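K5 lyase (Enterobacteria phage k1-5, PDB 2X3H) probably cleaves the heparosan (K5) capsule polysaccharide of its bacterial host by beta-elimination, as a trimeric phage tail-spike lyase. Local coordinates at residues Ala409-Thr414 with Asn418-Pro423; Ala353-Thr358 with Asn362-Phe367; Tyr290-Ala295 with Ser304-Asp309; Thr265-Glu270 with Asn278-Val283; Val242-Thr247 with Asn251-Val256. One frame throughout, in Å; residues are numbered along the deposited sequence.

Contact 1. Residues Ala409-Thr414 with Asn418-Pro423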
# COMPACT_ATOMS: atom_id res chain seq x y z
N ALA A 409 28.09 -10.24 4.66
CA ALA A 409 28.92 -9.92 5.83
C ALA A 409 28.42 -8.68 6.57
O ALA A 409 28.79 -8.46 7.74
CB ALA A 409 30.39 -9.77 5.43
N THR A 410 27.58 -7.88 5.90
CA THR A 410 27.01 -6.68 6.54
C THR A 410 25.90 -7.03 7.52
O THR A 410 25.42 -6.15 8.26
CB THR A 410 26.44 -5.67 5.52
OG1 THR A 410 25.31 -6.23 4.84
CG2 THR A 410 27.50 -5.26 4.51
N ILE A 411 25.46 -8.28 7.49
CA ILE A 411 24.51 -8.78 8.50
C ILE A 411 25.38 -9.31 9.62
O ILE A 411 25.81 -10.47 9.60
CB ILE A 411 23.58 -9.88 7.95
CG1 ILE A 411 22.82 -9.40 6.70
CG2 ILE A 411 22.61 -10.34 9.04
CD1 ILE A 411 22.02 -10.51 6.00
N ASP A 412 25.68 -8.44 10.58
CA ASP A 412 26.68 -8.77 11.60
C ASP A 412 26.15 -8.75 13.03
O ASP A 412 26.91 -8.95 13.98
CB ASP A 412 27.92 -7.88 11.46
CG ASP A 412 27.65 -6.41 11.74
OD1 ASP A 412 26.52 -6.07 12.17
OD2 ASP A 412 28.58 -5.58 11.55
N GLY A 413 24.84 -8.54 13.18
CA GLY A 413 24.19 -8.58 14.49
C GLY A 413 24.55 -7.44 15.42
O GLY A 413 24.15 -7.45 16.59
N THR A 414 25.30 -6.45 14.91
CA THR A 414 25.59 -5.23 15.68
C THR A 414 24.48 -4.20 15.47
O THR A 414 23.54 -4.41 14.69
CB THR A 414 26.92 -4.56 15.25
OG1 THR A 414 26.77 -3.96 13.95
CG2 THR A 414 28.08 -5.57 15.20
N ASN A 418 22.66 -4.99 8.78
CA ASN A 418 21.53 -5.14 7.86
C ASN A 418 20.78 -6.41 8.29
O ASN A 418 21.33 -7.24 9.02
CB ASN A 418 22.00 -5.22 6.40
CG ASN A 418 22.60 -3.91 5.90
OD1 ASN A 418 22.05 -2.84 6.18
ND2 ASN A 418 23.71 -3.99 5.16
N VAL A 419 19.54 -6.58 7.84
CA VAL A 419 18.70 -7.70 8.29
C VAL A 419 17.83 -8.15 7.12
O VAL A 419 17.31 -7.32 6.37
CB VAL A 419 17.79 -7.28 9.46
CG1 VAL A 419 16.79 -8.40 9.81
CG2 VAL A 419 18.63 -6.87 10.68
N VAL A 420 17.69 -9.46 6.97
CA VAL A 420 16.75 -10.02 5.98
C VAL A 420 15.84 -11.06 6.63
O VAL A 420 16.33 -11.98 7.29
CB VAL A 420 17.51 -10.70 4.82
CG1 VAL A 420 16.53 -11.28 3.78
CG2 VAL A 420 18.47 -9.70 4.17
N HIS A 421 14.52 -10.90 6.46
CA HIS A 421 13.54 -11.92 6.87
C HIS A 421 12.84 -12.51 5.66
O HIS A 421 12.57 -11.80 4.70
CB HIS A 421 12.45 -11.30 7.75
CG HIS A 421 12.91 -10.88 9.11
ND1 HIS A 421 12.02 -10.52 10.10
CD2 HIS A 421 14.15 -10.79 9.65
CE1 HIS A 421 12.69 -10.20 11.19
NE2 HIS A 421 13.98 -10.36 10.95
N ALA A 422 12.50 -13.80 5.74
CA ALA A 422 11.64 -14.47 4.74
C ALA A 422 10.62 -15.31 5.50
O ALA A 422 10.82 -16.52 5.71
CB ALA A 422 12.46 -15.34 3.83
N PRO A 423 9.52 -14.67 5.94
CA PRO A 423 8.55 -15.33 6.83
C PRO A 423 7.95 -16.64 6.27
O PRO A 423 7.72 -17.57 7.04
CB PRO A 423 7.49 -14.26 7.08
CG PRO A 423 8.20 -12.93 6.78
CD PRO A 423 9.15 -13.27 5.65

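Contact 2. Residues Ala353-Thr358 with Asn362-Phe367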
# COMPACT_ATOMS: atom_id res chain seq x y z
N ALA A 353 16.40 -5.32 -4.67
CA ALA A 353 16.67 -4.14 -3.85
C ALA A 353 18.18 -4.01 -3.70
O ALA A 353 18.85 -4.95 -3.27
CB ALA A 353 16.00 -4.27 -2.48
N ARG A 354 18.71 -2.84 -4.06
CA ARG A 354 20.14 -2.57 -3.99
C ARG A 354 20.39 -1.38 -3.09
O ARG A 354 19.84 -0.31 -3.32
CB ARG A 354 20.70 -2.30 -5.40
CG ARG A 354 22.17 -1.96 -5.42
CD ARG A 354 22.69 -1.84 -6.86
NE ARG A 354 24.12 -1.53 -6.91
CZ ARG A 354 24.84 -1.52 -8.03
NH1 ARG A 354 24.27 -1.82 -9.21
NH2 ARG A 354 26.13 -1.21 -7.98
N PHE A 355 21.20 -1.59 -2.05
CA PHE A 355 21.49 -0.56 -1.07
C PHE A 355 22.89 -0.06 -1.35
O PHE A 355 23.89 -0.72 -1.06
CB PHE A 355 21.31 -1.13 0.35
CG PHE A 355 19.90 -1.61 0.61
CD1 PHE A 355 19.54 -2.90 0.27
CD2 PHE A 355 18.94 -0.76 1.13
CE1 PHE A 355 18.22 -3.34 0.48
CE2 PHE A 355 17.63 -1.19 1.34
CZ PHE A 355 17.28 -2.48 1.01
N ILE A 356 22.92 1.12 -1.96
CA ILE A 356 24.14 1.66 -2.56
C ILE A 356 24.97 2.45 -1.56
O ILE A 356 24.44 3.27 -0.81
CB ILE A 356 23.79 2.63 -3.70
CG1 ILE A 356 23.02 1.91 -4.81
CG2 ILE A 356 25.04 3.33 -4.24
CD1 ILE A 356 22.46 2.85 -5.88
N GLY A 357 26.27 2.21 -1.57
CA GLY A 357 27.18 3.05 -0.79
C GLY A 357 26.89 3.03 0.69
O GLY A 357 26.92 1.97 1.31
N THR A 358 26.60 4.21 1.25
CA THR A 358 26.33 4.32 2.69
C THR A 358 24.84 4.26 3.03
O THR A 358 24.43 4.61 4.15
CB THR A 358 26.92 5.61 3.29
OG1 THR A 358 26.38 6.75 2.60
CG2 THR A 358 28.43 5.62 3.17
N ASN A 362 17.06 2.07 5.86
CA ASN A 362 15.96 1.90 4.90
C ASN A 362 15.19 0.62 5.15
O ASN A 362 15.68 -0.29 5.81
CB ASN A 362 16.48 1.90 3.47
CG ASN A 362 17.22 3.19 3.13
OD1 ASN A 362 16.58 4.24 2.95
ND2 ASN A 362 18.54 3.11 3.01
N TYR A 363 13.97 0.56 4.62
CA TYR A 363 13.13 -0.64 4.71
C TYR A 363 12.71 -1.02 3.29
O TYR A 363 12.36 -0.13 2.51
CB TYR A 363 11.86 -0.35 5.53
CG TYR A 363 10.83 -1.47 5.47
CD1 TYR A 363 10.89 -2.52 6.37
CD2 TYR A 363 9.81 -1.46 4.54
CE1 TYR A 363 9.96 -3.57 6.33
CE2 TYR A 363 8.86 -2.49 4.49
CZ TYR A 363 8.94 -3.54 5.39
OH TYR A 363 8.01 -4.56 5.31
N ALA A 364 12.69 -2.31 2.96
CA ALA A 364 12.11 -2.74 1.67
C ALA A 364 11.31 -4.01 1.88
O ALA A 364 11.79 -4.94 2.53
CB ALA A 364 13.21 -2.97 0.63
N SER A 365 10.12 -4.08 1.30
CA SER A 365 9.37 -5.35 1.27
C SER A 365 9.26 -5.79 -0.18
O SER A 365 8.81 -5.02 -1.04
CB SER A 365 8.01 -5.23 1.94
OG SER A 365 7.21 -4.21 1.35
N VAL A 366 9.68 -7.02 -0.45
CA VAL A 366 9.95 -7.44 -1.83
C VAL A 366 9.44 -8.84 -2.16
O VAL A 366 9.35 -9.70 -1.28
CB VAL A 366 11.45 -7.36 -2.14
CG1 VAL A 366 11.96 -5.91 -1.91
CG2 VAL A 366 12.23 -8.34 -1.29
N PHE A 367 9.17 -9.04 -3.45
CA PHE A 367 8.65 -10.29 -3.99
C PHE A 367 9.49 -10.64 -5.23
O PHE A 367 9.13 -10.24 -6.35
CB PHE A 367 7.18 -10.09 -4.43
CG PHE A 367 6.26 -9.70 -3.31
CD1 PHE A 367 6.08 -8.37 -2.97
CD2 PHE A 367 5.57 -10.68 -2.59
CE1 PHE A 367 5.22 -8.01 -1.92
CE2 PHE A 367 4.73 -10.34 -1.56
CZ PHE A 367 4.54 -9.02 -1.21

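Contact 3. Residues Tyr290-Ala295 with Ser304-Asp309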
# COMPACT_ATOMS: atom_id res chain seq x y z
N TYR A 290 17.35 -0.80 -16.71
CA TYR A 290 18.23 -0.82 -15.54
C TYR A 290 17.51 -0.97 -14.21
O TYR A 290 17.84 -1.84 -13.42
CB TYR A 290 19.15 0.41 -15.50
CG TYR A 290 20.22 0.30 -14.43
CD1 TYR A 290 21.41 -0.36 -14.68
CD2 TYR A 290 20.02 0.84 -13.16
CE1 TYR A 290 22.39 -0.47 -13.71
CE2 TYR A 290 21.00 0.74 -12.18
CZ TYR A 290 22.18 0.08 -12.46
OH TYR A 290 23.17 -0.02 -11.50
N ALA A 291 16.52 -0.10 -13.96
CA ALA A 291 15.78 -0.18 -12.69
C ALA A 291 14.38 0.39 -12.83
O ALA A 291 14.14 1.27 -13.66
CB ALA A 291 16.52 0.56 -11.61
N ALA A 292 13.45 -0.12 -12.03
CA ALA A 292 12.12 0.50 -11.97
C ALA A 292 12.21 1.86 -11.28
O ALA A 292 11.74 2.87 -11.81
CB ALA A 292 11.11 -0.40 -11.25
N VAL A 293 12.83 1.88 -10.10
CA VAL A 293 12.86 3.08 -9.26
C VAL A 293 14.25 3.33 -8.74
O VAL A 293 14.87 2.44 -8.15
CB VAL A 293 11.90 2.90 -8.04
CG1 VAL A 293 12.07 4.06 -7.06
CG2 VAL A 293 10.46 2.79 -8.50
N VAL A 294 14.75 4.54 -8.95
CA VAL A 294 16.01 4.98 -8.35
C VAL A 294 15.61 5.95 -7.24
O VAL A 294 15.20 7.09 -7.52
CB VAL A 294 16.93 5.66 -9.40
CG1 VAL A 294 18.16 6.23 -8.73
CG2 VAL A 294 17.31 4.68 -10.53
N ALA A 295 15.65 5.48 -5.99
CA ALA A 295 15.16 6.27 -4.84
C ALA A 295 16.10 7.44 -4.52
O ALA A 295 15.69 8.42 -3.89
CB ALA A 295 14.99 5.37 -3.59
N SER A 304 5.82 3.13 -2.81
CA SER A 304 4.83 2.09 -2.51
C SER A 304 4.18 1.52 -3.76
O SER A 304 3.68 2.28 -4.58
CB SER A 304 3.77 2.67 -1.56
OG SER A 304 2.82 1.69 -1.19
N ASP A 305 4.17 0.19 -3.87
CA ASP A 305 3.48 -0.54 -4.96
C ASP A 305 4.18 -0.36 -6.31
O ASP A 305 3.80 0.49 -7.13
CB ASP A 305 1.98 -0.19 -5.03
CG ASP A 305 1.22 -0.68 -3.80
OD1 ASP A 305 1.69 -1.63 -3.15
OD2 ASP A 305 0.15 -0.11 -3.50
N VAL A 306 5.23 -1.15 -6.50
CA VAL A 306 6.10 -1.07 -7.67
C VAL A 306 6.09 -2.42 -8.37
O VAL A 306 6.49 -3.43 -7.78
CB VAL A 306 7.55 -0.74 -7.25
CG1 VAL A 306 8.48 -0.71 -8.47
CG2 VAL A 306 7.59 0.60 -6.46
N LEU A 307 5.60 -2.45 -9.62
CA LEU A 307 5.51 -3.71 -10.35
C LEU A 307 6.50 -3.61 -11.50
O LEU A 307 6.45 -2.68 -12.30
CB LEU A 307 4.09 -3.95 -10.89
CG LEU A 307 3.79 -5.34 -11.45
CD1 LEU A 307 2.29 -5.53 -11.46
CD2 LEU A 307 4.38 -5.55 -12.86
N VAL A 308 7.41 -4.57 -11.58
CA VAL A 308 8.44 -4.52 -12.62
C VAL A 308 8.59 -5.87 -13.31
O VAL A 308 8.65 -6.91 -12.66
CB VAL A 308 9.78 -3.94 -12.10
CG1 VAL A 308 10.28 -4.70 -10.91
CG2 VAL A 308 10.85 -3.87 -13.21
N ASP A 309 8.57 -5.85 -14.65
CA ASP A 309 8.79 -7.05 -15.46
C ASP A 309 10.01 -6.85 -16.34
O ASP A 309 10.18 -5.77 -16.91
CB ASP A 309 7.59 -7.33 -16.34
CG ASP A 309 7.82 -8.50 -17.30
OD1 ASP A 309 8.39 -9.51 -16.85
OD2 ASP A 309 7.42 -8.41 -18.48

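Contact 4. Residues Thr265-Glu270 with Asn278-Val283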
# COMPACT_ATOMS: atom_id res chain seq x y z
N THR A 265 10.94 5.82 -12.43
CA THR A 265 11.04 7.03 -11.60
C THR A 265 12.47 7.18 -11.10
O THR A 265 13.17 6.19 -10.84
CB THR A 265 10.05 7.05 -10.43
OG1 THR A 265 10.40 6.06 -9.47
CG2 THR A 265 8.62 6.81 -10.92
N TYR A 266 12.91 8.44 -10.99
CA TYR A 266 14.31 8.73 -10.71
C TYR A 266 14.38 9.92 -9.75
O TYR A 266 13.78 10.96 -10.02
CB TYR A 266 15.02 9.09 -12.04
CG TYR A 266 16.53 9.13 -11.93
CD1 TYR A 266 17.19 10.28 -11.49
CD2 TYR A 266 17.30 8.01 -12.25
CE1 TYR A 266 18.58 10.32 -11.38
CE2 TYR A 266 18.69 8.04 -12.15
CZ TYR A 266 19.32 9.20 -11.71
OH TYR A 266 20.70 9.22 -11.60
N ASN A 267 15.09 9.75 -8.63
CA ASN A 267 15.35 10.87 -7.73
C ASN A 267 16.81 11.27 -7.86
O ASN A 267 17.70 10.50 -7.50
CB ASN A 267 15.07 10.48 -6.28
CG ASN A 267 13.60 10.36 -6.00
OD1 ASN A 267 12.77 10.87 -6.76
ND2 ASN A 267 13.24 9.69 -4.90
N GLY A 268 17.07 12.46 -8.39
CA GLY A 268 18.45 12.88 -8.62
C GLY A 268 18.77 14.24 -8.03
O GLY A 268 17.89 14.95 -7.57
N THR A 269 20.06 14.59 -8.05
CA THR A 269 20.46 15.92 -7.61
C THR A 269 21.81 16.30 -8.19
O THR A 269 22.65 15.44 -8.46
CB THR A 269 20.52 16.01 -6.08
OG1 THR A 269 20.76 17.38 -5.73
CG2 THR A 269 21.61 15.11 -5.52
N GLU A 270 22.00 17.61 -8.40
CA GLU A 270 23.30 18.15 -8.76
C GLU A 270 23.88 18.95 -7.59
O GLU A 270 24.89 19.64 -7.73
CB GLU A 270 23.19 19.02 -10.01
CG GLU A 270 22.87 18.23 -11.27
CD GLU A 270 22.49 19.11 -12.46
OE1 GLU A 270 22.67 20.35 -12.38
OE2 GLU A 270 22.03 18.56 -13.48
N ASN A 278 9.06 12.72 -0.07
CA ASN A 278 8.11 12.56 -1.17
C ASN A 278 7.43 11.21 -1.10
O ASN A 278 8.01 10.25 -0.59
CB ASN A 278 8.84 12.67 -2.50
CG ASN A 278 9.52 14.00 -2.66
OD1 ASN A 278 8.86 15.03 -2.86
ND2 ASN A 278 10.86 14.01 -2.56
N LEU A 279 6.21 11.16 -1.64
CA LEU A 279 5.45 9.92 -1.73
C LEU A 279 5.39 9.52 -3.20
O LEU A 279 4.99 10.30 -4.04
CB LEU A 279 4.03 10.14 -1.20
CG LEU A 279 3.01 9.02 -1.41
CD1 LEU A 279 3.45 7.72 -0.74
CD2 LEU A 279 1.65 9.46 -0.87
N ILE A 280 5.82 8.30 -3.50
CA ILE A 280 5.84 7.81 -4.89
C ILE A 280 5.09 6.49 -4.87
O ILE A 280 5.51 5.55 -4.21
CB ILE A 280 7.28 7.61 -5.40
CG1 ILE A 280 8.01 8.97 -5.43
CG2 ILE A 280 7.28 6.93 -6.79
CD1 ILE A 280 9.53 8.83 -5.42
N LYS A 281 3.94 6.44 -5.54
CA LYS A 281 3.05 5.29 -5.36
C LYS A 281 2.38 4.82 -6.66
O LYS A 281 1.77 5.60 -7.39
CB LYS A 281 2.00 5.60 -4.29
CG LYS A 281 1.16 6.82 -4.59
CD LYS A 281 0.03 7.03 -3.58
CE LYS A 281 -1.29 7.32 -4.29
NZ LYS A 281 -2.45 7.49 -3.35
N GLY A 282 2.47 3.52 -6.91
CA GLY A 282 1.89 2.96 -8.13
C GLY A 282 2.79 3.18 -9.33
O GLY A 282 2.51 4.02 -10.18
N VAL A 283 3.89 2.43 -9.39
CA VAL A 283 4.83 2.51 -10.50
C VAL A 283 4.75 1.22 -11.30
O VAL A 283 4.91 0.13 -10.75
CB VAL A 283 6.28 2.72 -9.98
CG1 VAL A 283 7.28 2.74 -11.15
CG2 VAL A 283 6.36 4.01 -9.12

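Contact 5. Residues Val242-Thr247 with Asn251-Val256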
# COMPACT_ATOMS: atom_id res chain seq x y z
N VAL A 242 9.36 9.98 -14.76
CA VAL A 242 9.25 11.08 -13.80
C VAL A 242 10.53 11.18 -13.00
O VAL A 242 10.91 10.24 -12.31
CB VAL A 242 8.07 10.88 -12.81
CG1 VAL A 242 8.06 12.01 -11.76
CG2 VAL A 242 6.74 10.85 -13.56
N GLU A 243 11.19 12.34 -13.08
CA GLU A 243 12.30 12.65 -12.18
C GLU A 243 11.92 13.73 -11.16
O GLU A 243 11.34 14.76 -11.53
CB GLU A 243 13.56 13.10 -12.95
CG GLU A 243 14.64 13.56 -11.96
CD GLU A 243 15.99 13.97 -12.55
OE1 GLU A 243 16.07 14.39 -13.72
OE2 GLU A 243 16.98 13.89 -11.78
N LEU A 244 12.21 13.48 -9.88
CA LEU A 244 12.23 14.52 -8.85
C LEU A 244 13.70 14.84 -8.63
O LEU A 244 14.53 13.94 -8.56
CB LEU A 244 11.62 14.01 -7.54
CG LEU A 244 10.15 13.60 -7.56
CD1 LEU A 244 9.74 13.09 -6.17
CD2 LEU A 244 9.22 14.74 -8.04
N LYS A 245 14.01 16.13 -8.49
CA LYS A 245 15.41 16.55 -8.47
C LYS A 245 15.69 17.59 -7.39
O LYS A 245 14.81 18.37 -7.02
CB LYS A 245 15.78 17.12 -9.84
CG LYS A 245 17.25 17.40 -10.06
CD LYS A 245 17.47 17.92 -11.50
CE LYS A 245 18.95 18.08 -11.81
NZ LYS A 245 19.13 18.47 -13.26
N GLY A 246 16.91 17.59 -6.89
CA GLY A 246 17.35 18.62 -5.95
C GLY A 246 16.58 18.59 -4.65
O GLY A 246 16.42 17.55 -4.04
N THR A 247 16.12 19.76 -4.21
CA THR A 247 15.46 19.87 -2.92
C THR A 247 13.96 19.59 -2.99
O THR A 247 13.19 20.06 -2.15
CB THR A 247 15.69 21.24 -2.30
OG1 THR A 247 15.23 22.25 -3.20
CG2 THR A 247 17.21 21.44 -2.01
N ASN A 251 6.00 16.24 -2.37
CA ASN A 251 5.31 15.95 -3.62
C ASN A 251 4.72 14.56 -3.56
O ASN A 251 5.22 13.71 -2.83
CB ASN A 251 6.29 16.03 -4.79
CG ASN A 251 7.03 17.35 -4.84
OD1 ASN A 251 8.23 17.43 -4.56
ND2 ASN A 251 6.31 18.40 -5.19
N ILE A 252 3.66 14.33 -4.34
CA ILE A 252 3.14 12.98 -4.55
C ILE A 252 3.27 12.65 -6.03
O ILE A 252 2.84 13.43 -6.87
CB ILE A 252 1.64 12.86 -4.15
CG1 ILE A 252 1.45 13.24 -2.68
CG2 ILE A 252 1.15 11.43 -4.41
CD1 ILE A 252 0.01 13.12 -2.19
N VAL A 253 3.89 11.51 -6.33
CA VAL A 253 3.99 11.01 -7.71
C VAL A 253 3.19 9.70 -7.72
O VAL A 253 3.44 8.83 -6.88
CB VAL A 253 5.44 10.69 -8.09
CG1 VAL A 253 5.51 10.05 -9.49
CG2 VAL A 253 6.32 11.96 -8.00
N SER A 254 2.23 9.57 -8.63
CA SER A 254 1.30 8.45 -8.57
C SER A 254 0.93 7.96 -9.97
O SER A 254 0.84 8.76 -10.90
CB SER A 254 0.03 8.84 -7.82
OG SER A 254 -0.79 7.70 -7.59
N ASN A 255 0.75 6.65 -10.11
CA ASN A 255 0.25 6.06 -11.36
C ASN A 255 1.13 6.39 -12.56
O ASN A 255 0.71 7.07 -13.52
CB ASN A 255 -1.19 6.51 -11.63
CG ASN A 255 -2.21 5.81 -10.75
OD1 ASN A 255 -1.88 4.91 -9.98
ND2 ASN A 255 -3.46 6.23 -10.87
N VAL A 256 2.35 5.90 -12.50
CA VAL A 256 3.33 6.14 -13.56
C VAL A 256 3.61 4.84 -14.30
O VAL A 256 3.98 3.85 -13.68
CB VAL A 256 4.63 6.69 -12.96
CG1 VAL A 256 5.68 6.93 -14.05
CG2 VAL A 256 4.33 8.00 -12.22

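Contact 1. Residues Ala409-Thr414 with Asn418-Pro423
Asn418 opens the second segment with two hydrogen bonds to Thr410. Its backbone N donates to Thr410 O over 3.0 Å, nearly straight at 170°, although the donor stands above the carbonyl plane. Its side-chain ND2 meets Thr410 OG1 at 2.8 Å, with the hydroxyl close to the plane of the amide. With CG beside the backbone N (chi1 -68°), the amide swings back along Thr410, so that one residue grips the other at backbone and side chain together. The same hydroxyl also pairs with Gly407 O, while ND2 is shared with Ser382 and OD1 takes the backbone N of Asn385. The carbonyl of Asn418 lies against Ile411: Ile411 CG2 comes within 3.4 Å of Asn418 O, and a CA-H...O contact runs from Ile411 CA to the same oxygen. Val419 adds little here, its side chain pointing away and packing on Phe386 and Met432. Val420 then turns CG2 to the end of Ile411, where CD1 touches it at 4.1 Å, the two side chains crossing at about a right angle. In the loop before strand 419-422, Asp412 OD1 accepts from Thr414 N (3.0 Å), which makes an Asx turn, and also from Thr414 OG1 (2.8 Å), both from the same face of the carboxylate. The strand pairs in parallel with strand 386-389 near the C-terminal end of the parallel beta-helix, and Ile411 reaches Ser442 of the second subunit. The partners of OD1 and ND2 thus hold the amide of the buried Asn418 in one orientation, while its N and ND2 both bind Thr410.

Contact 2. Residues Ala353-Thr358 with Asn362-Phe367
The amide of Asn362 is held at both polar atoms, OD1 by the backbone N of Asn328 and ND2 by Gly325 O. Its CB meets Phe355, lying 3.9 Å from Phe355 CE2 at the rim of the ring and near its plane, and the two side chains slide past each other in opposite directions with ring and amide planes 31° apart. Phe355 CG sits beside the backbone N (chi1 -60°), which lowers the ring toward the other strand and brings its far end, CZ, to 4.1 Å from Ala364 CB. Both neighbours are thus met at the edge. Strands 353-355 and 363-367 run at 157° to each other with their axes 9.2 Å apart, and no hydrogen bond joins them. They belong to different walls of a right-handed parallel beta-helix, and the side chains between them fill its interior. Each finds its strand partners along the stack instead: Phe355 bonds through its backbone to Thr377 and Glu379. Farther along, the small Ala353 CB touches Ala364 CB and Val366 CG1, both at 4.4 Å. On the outer side of strand 363-367, Tyr363 meets Phe367 of the third subunit edge-to-face, while Phe367 receives the ring of Tyr363 from the second subunit.

Contact 3. Residues Tyr290-Ala295 with Ser304-Asp309
Ala292 is where the first segment meets the second: the chain turns a corner there, and its methyl is directed at strand 304-309. CB settles between two valines, 3.8 Å from Val306 CG1 and 3.9 Å from Val308 CB. Val308 CB and CG2 are the nearest atoms of that valine to the alanine methyl. CG2, anti to the backbone N, lies 4.0 Å from Ala292 CB, and CG1 (chi1 55°) is slightly farther. Val293, the next residue, crosses Val306 obliquely. Its CG2 stands 4.0 Å from Val306 CG1 and 4.1 Å from Val306 CG2, so one methyl rests against both branches. Val306 CG1 therefore touches two consecutive residues of the first segment, Ala292 and Val293. Val283 and Thr265 also pack on Val293, extending the contact toward the preceding coil. No hydrogen bond passes between the segments; the backbone of Ala292 bonds to Val264 and Thr265, that of Val293 to Gly320 and Thr322, linking successive coils of the parallel beta-helix. Three residues of strand 304-309 face the second subunit: Asp305 OD2 bonds Ser304 OG of that subunit, Asp309 OD2 takes its Tyr250 OH, and the apolar Leu307, which points away from segment 290-295, packs on its Asn278. The inward contact is thus wholly aliphatic and rests on the fit of methyl groups, the close approach being consistent with the small residue at the bend, whereas Asp305 and Asp309 of the same strand bind the trimer partner through their carboxylates.

Contact 4. Residues Thr265-Glu270 with Asn278-Val283
Thr265 CA and Val283 CA lie 7.8 Å apart, and Asn267 CA and Asn278 CA 9.9 Å, spacings of two facing walls and not of bonded neighbours. The walls belong to a parallel beta-helix, and the chain turns a corner at Thr265 before it enters strand 266-268. Thr265 and Val283 reach toward each other, tip to tip, CG2 meeting CG2 at 4.0 Å. The threonine methyl takes this part because it lies beside the backbone N, anti to the carbonyl carbon, while OG1 occupies the place between them (chi1 69°); Thr265 OG1 passes 4.2 Å from Ile280 CG2. Val293 of the next coil packs on both Thr265 and Val283. Ile280 extends its chain (chi2 159°) so that CD1 meets the amide end of Asn267 coming from the opposite direction. That amide is buried, but its ND2 donates to Ala295 O of the following coil, so its polar end is tied to the stack. Outward, Leu279 and Lys281 pack on Gly282 of the third subunit. The isoleucine methyl CD1 touches both ends of the asparagine amide, 3.8 Å from Asn267 ND2 and 4.1 Å from Asn267 OD1.

Contact 5. Residues Val242-Thr247 with Asn251-Val256
Val242 spreads its two methyls over two valines of the facing strand. CG1, anti to the backbone N (chi1 176°), meets Val253 CG1 tip to tip at 3.9 Å; CG2 takes the other direction and lies 4.0 Å from Val256 CG2 and 4.1 Å from Val256 CG1. Leu244 and Val253 likewise reach toward each other, tip to tip. The valine methyl CG2 sits equally close to both leucine branches, 4.0 Å from Leu244 CD1 and 4.0 Å from Leu244 CD2, so it fits into the fork. Val253 CG1 thus serves Val242, while Val253 CG2 faces Leu244 and also comes within 4.1 Å of Val242 CG1. Strands 242-245 and 252-256 run nearly antiparallel, at 169°, with axes 9.7 Å apart and no hydrogen bond between them; the backbones of Val242 and Leu244 bond instead to Tyr266 of the following coil. Asn278 touches Leu244. On the other side of strand 252-256, Asn255 ND2 donates to Ser254 OG of the second subunit, where the trimer meets. Valines and a leucine in contact between two opposed walls, each wall bonded along the stack to its own neighbours, make the apolar interior of a parallel beta-helix, here in a trimeric tail-spike assembly.

Overall arrangement
From the N terminus the contacts come in series, none nested in or crossing another: contact 5, then 4, 3, 2 and 1. Each closes a short loop, of three residues in contacts 5, 2 and 1, seven in contact 4 and eight in contact 3. Contacts 5 and 4 lie in successive coils, centres about 4 Å apart, joined by probable backbone hydrogen bonds between Val253 and both Leu279 and Lys281. Contact 3 is tied to contact 4 by a probable hydrogen bond of Ser304 N with Ile280 O, and contact 2 touches contact 3 through Arg354 and Tyr290. Contacts 5 to 2 join two walls across the beta-helix interior; contact 1, farther along, joins the loop after strand 405-406 to strand 419-422.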